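Local coordinates for protein 3-hydroxyacyl-thioester dehydratase Z (Mycobacterium tuberculosis, PDB 2C2I) that probably catalyses the reversible hydration of trans-2-enoyl-CoA to (3R)-3-hydroxyacyl-CoA as a homodimeric MaoC-like hydratase of fatty acid metabolism, at residues D22-T27 against P71-Q76. Residues are numbered along the deposited sequence; the frame is centred on the assembly and turned at random.
Sequences DWVTIT and PRLQHQ
In the hotdog fold of this chain, helix 70-75 lies against strand 17-25, one of the two outermost strands of the antiparallel sheet within the chain, and Val24 of the strand points its side chain at Arg72, Leu73 and Gln76. CG1 of Val24 does most of the touching: it packs against CD2 of Leu73 at 3.6 Å, and it sits over the centre of one guanidinium face of Arg72, 3.9 Å above the plane. Arg72 CG lies anti to the backbone N (chi1 170°) and the chain is extended from there to NE; the side chains of Arg72 and Val24 reach toward each other, tip to tip. In the plane of the guanidinium, at its edge, a water accepts from Arg72 NH1 (3.0 Å) and donates to Thr25 O (2.6 Å), tying the charged end to the strand backbone just past Val24. Gln76 reaches out with its chain extended beyond CG. Its OE1 accepts a hydrogen bond from Asp22 N, 2.7 Å away; the donor lies nearly in line with the amide C=O (164°), although the N-H...O angle of 149° leaves the bond moderately bent. NE2 of the same amide is 3.9 Å from Val24 CG1. Val24 and Leu73 are buried, whereas Asp22 is exposed to solvent. Backbone hydrogen bonds join Val24 to Val106 of the neighbouring strand, while Arg72 also packs on Thr38 of the second subunit. The contact thus joins a short helix to the antiparallel sheet within the hotdog fold of the MaoC-like family.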
ATOM      1  N   ASP A  22      -2.457  18.204  -7.708  1.00 20.64           N
ATOM      2  CA  ASP A  22      -2.630  19.325  -6.795  1.00 22.81           C
ATOM      3  C   ASP A  22      -2.040  18.943  -5.427  1.00 22.23           C
ATOM      4  O   ASP A  22      -1.707  17.776  -5.180  1.00 21.43           O
ATOM      5  CB  ASP A  22      -4.123  19.661  -6.630  1.00 24.54           C
ATOM      6  CG  ASP A  22      -4.875  19.753  -7.964  1.00 29.43           C
ATOM      7  OD1 ASP A  22      -4.264  20.118  -8.997  1.00 34.85           O
ATOM      8  OD2 ASP A  22      -6.096  19.467  -7.975  1.00 34.57           O
ATOM      9  N   TRP A  23      -1.885  19.930  -4.555  1.00 22.94           N
ATOM     10  CA  TRP A  23      -1.600  19.660  -3.151  1.00 22.94           C
ATOM     11  C   TRP A  23      -2.871  19.083  -2.509  1.00 22.71           C
ATOM     12  O   TRP A  23      -3.991  19.553  -2.777  1.00 23.67           O
ATOM     13  CB  TRP A  23      -1.181  20.945  -2.424  1.00 23.45           C
ATOM     14  CG  TRP A  23       0.175  21.465  -2.804  1.00 24.16           C
ATOM     15  CD1 TRP A  23       0.458  22.558  -3.609  1.00 24.20           C
ATOM     16  CD2 TRP A  23       1.439  20.943  -2.385  1.00 23.75           C
ATOM     17  NE1 TRP A  23       1.820  22.725  -3.715  1.00 24.90           N
ATOM     18  CE2 TRP A  23       2.450  21.756  -2.974  1.00 23.73           C
ATOM     19  CE3 TRP A  23       1.823  19.869  -1.578  1.00 22.26           C
ATOM     20  CZ2 TRP A  23       3.816  21.518  -2.775  1.00 24.31           C
ATOM     21  CZ3 TRP A  23       3.180  19.636  -1.382  1.00 22.23           C
ATOM     22  CH2 TRP A  23       4.162  20.458  -1.980  1.00 23.57           C
ATOM     23  N   VAL A  24      -2.701  18.056  -1.683  1.00 22.13           N
ATOM     24  CA  VAL A  24      -3.797  17.514  -0.887  1.00 22.40           C
ATOM     25  C   VAL A  24      -3.355  17.491   0.567  1.00 22.29           C
ATOM     26  O   VAL A  24      -2.196  17.186   0.865  1.00 22.33           O
ATOM     27  CB  VAL A  24      -4.302  16.098  -1.361  1.00 22.30           C
ATOM     28  CG1 VAL A  24      -4.507  16.039  -2.876  1.00 22.33           C
ATOM     29  CG2 VAL A  24      -3.403  14.979  -0.886  1.00 22.05           C
ATOM     30  N   THR A  25      -4.270  17.842   1.463  1.00 23.27           N
ATOM     31  CA  THR A  25      -3.962  17.880   2.893  1.00 23.39           C
ATOM     32  C   THR A  25      -4.334  16.539   3.523  1.00 22.93           C
ATOM     33  O   THR A  25      -5.457  16.060   3.350  1.00 23.60           O
ATOM     34  CB  THR A  25      -4.699  19.044   3.597  1.00 24.44           C
ATOM     35  OG1 THR A  25      -4.265  20.283   3.027  1.00 25.52           O
ATOM     36  CG2 THR A  25      -4.423  19.042   5.118  1.00 24.54           C
ATOM     37  N   ILE A  26      -3.378  15.937   4.226  1.00 22.11           N
ATOM     38  CA  ILE A  26      -3.612  14.655   4.918  1.00 22.01           C
ATOM     39  C   ILE A  26      -4.064  14.942   6.350  1.00 21.85           C
ATOM     40  O   ILE A  26      -3.298  15.483   7.148  1.00 21.94           O
ATOM     41  CB  ILE A  26      -2.350  13.746   4.874  1.00 21.44           C
ATOM     42  CG1 ILE A  26      -1.950  13.414   3.422  1.00 22.60           C
ATOM     43  CG2 ILE A  26      -2.550  12.446   5.668  1.00 22.40           C
ATOM     44  CD1 ILE A  26      -3.130  13.104   2.467  1.00 25.71           C
ATOM     45  N   THR A  27      -5.311  14.593   6.652  1.00 21.68           N
ATOM     46  CA  THR A  27      -5.915  14.931   7.956  1.00 22.29           C
ATOM     47  C   THR A  27      -5.867  13.793   8.966  1.00 21.89           C
ATOM     48  O   THR A  27      -5.693  12.634   8.596  1.00 21.03           O
ATOM     49  CB  THR A  27      -7.388  15.371   7.816  1.00 22.47           C
ATOM     50  OG1 THR A  27      -8.200  14.284   7.354  1.00 23.26           O
ATOM     51  CG2 THR A  27      -7.503  16.566   6.862  1.00 23.60           C
ATOM     52  N   PRO A  71      -3.496   6.318  -6.695  1.00 10.12           N
ATOM     53  CA  PRO A  71      -4.668   6.435  -7.581  1.00 10.98           C
ATOM     54  C   PRO A  71      -5.354   7.815  -7.591  1.00 11.70           C
ATOM     55  O   PRO A  71      -5.582   8.374  -8.669  1.00 11.86           O
ATOM     56  CB  PRO A  71      -5.607   5.323  -7.074  1.00 10.07           C
ATOM     57  CG  PRO A  71      -4.615   4.265  -6.493  1.00 10.30           C
ATOM     58  CD  PRO A  71      -3.585   5.132  -5.811  1.00  9.67           C
ATOM     59  N   ARG A  72      -5.668   8.367  -6.424  1.00 11.95           N
ATOM     60  CA  ARG A  72      -6.307   9.702  -6.373  1.00 13.95           C
ATOM     61  C   ARG A  72      -5.427  10.751  -7.058  1.00 13.35           C
ATOM     62  O   ARG A  72      -5.911  11.566  -7.837  1.00 14.41           O
ATOM     63  CB  ARG A  72      -6.570  10.142  -4.929  1.00 13.78           C
ATOM     64  CG  ARG A  72      -7.008  11.590  -4.784  1.00 16.93           C
ATOM     65  CD  ARG A  72      -7.254  11.961  -3.335  1.00 20.92           C
ATOM     66  NE  ARG A  72      -7.848  13.288  -3.242  1.00 28.97           N
ATOM     67  CZ  ARG A  72      -7.852  14.032  -2.141  1.00 31.81           C
ATOM     68  NH1 ARG A  72      -7.299  13.577  -1.024  1.00 32.24           N
ATOM     69  NH2 ARG A  72      -8.407  15.241  -2.166  1.00 34.51           N
ATOM     70  N   LEU A  73      -4.143  10.732  -6.738  1.00 13.06           N
ATOM     71  CA  LEU A  73      -3.231  11.782  -7.216  1.00 13.75           C
ATOM     72  C   LEU A  73      -2.999  11.669  -8.730  1.00 14.12           C
ATOM     73  O   LEU A  73      -2.969  12.684  -9.450  1.00 15.64           O
ATOM     74  CB  LEU A  73      -1.943  11.767  -6.396  1.00 13.08           C
ATOM     75  CG  LEU A  73      -2.086  12.033  -4.876  1.00 14.75           C
ATOM     76  CD1 LEU A  73      -0.737  11.997  -4.181  1.00 14.67           C
ATOM     77  CD2 LEU A  73      -2.763  13.348  -4.579  1.00 18.67           C
ATOM     78  N   GLN A  74      -2.857  10.440  -9.211  1.00 13.82           N
ATOM     79  CA  GLN A  74      -2.702  10.171 -10.651  1.00 14.29           C
ATOM     80  C   GLN A  74      -3.985  10.496 -11.437  1.00 15.26           C
ATOM     81  O   GLN A  74      -3.909  10.973 -12.554  1.00 14.09           O
ATOM     82  CB  GLN A  74      -2.231   8.735 -10.887  1.00 13.34           C
ATOM     83  CG  GLN A  74      -0.783   8.523 -10.412  1.00 12.71           C
ATOM     84  CD  GLN A  74      -0.377   7.065 -10.297  1.00 14.09           C
ATOM     85  OE1 GLN A  74      -1.160   6.162 -10.576  1.00 12.57           O
ATOM     86  NE2 GLN A  74       0.862   6.833  -9.862  1.00 12.61           N
ATOM     87  N   HIS A  75      -5.150  10.315 -10.812  1.00 16.59           N
ATOM     88  CA  HIS A  75      -6.435  10.684 -11.443  1.00 18.69           C
ATOM     89  C   HIS A  75      -6.528  12.199 -11.708  1.00 19.05           C
ATOM     90  O   HIS A  75      -7.168  12.624 -12.680  1.00 19.83           O
ATOM     91  CB  HIS A  75      -7.608  10.204 -10.577  1.00 19.52           C
ATOM     92  CG  HIS A  75      -8.956  10.416 -11.194  1.00 24.37           C
ATOM     93  ND1 HIS A  75      -9.503   9.534 -12.104  1.00 28.93           N
ATOM     94  CD2 HIS A  75      -9.879  11.391 -11.016  1.00 28.75           C
ATOM     95  CE1 HIS A  75     -10.701   9.958 -12.465  1.00 29.96           C
ATOM     96  NE2 HIS A  75     -10.953  11.084 -11.824  1.00 31.18           N
ATOM     97  N   GLN A  76      -5.863  12.994 -10.864  1.00 18.90           N
ATOM     98  CA  GLN A  76      -5.740  14.437 -11.041  1.00 19.89           C
ATOM     99  C   GLN A  76      -4.834  14.784 -12.232  1.00 20.47           C
ATOM    100  O   GLN A  76      -4.919  15.895 -12.776  1.00 20.24           O
ATOM    101  CB  GLN A  76      -5.183  15.110  -9.774  1.00 20.38           C
ATOM    102  CG  GLN A  76      -6.159  15.157  -8.596  1.00 21.31           C
ATOM    103  CD  GLN A  76      -5.592  15.854  -7.377  1.00 21.16           C
ATOM    104  OE1 GLN A  76      -4.491  16.405  -7.411  1.00 24.78           O
ATOM    105  NE2 GLN A  76      -6.347  15.846  -6.296  1.00 26.00           N
TER
HETATM  106  O   HOH W   1      -6.754  14.464   1.807  1.00 34.10           O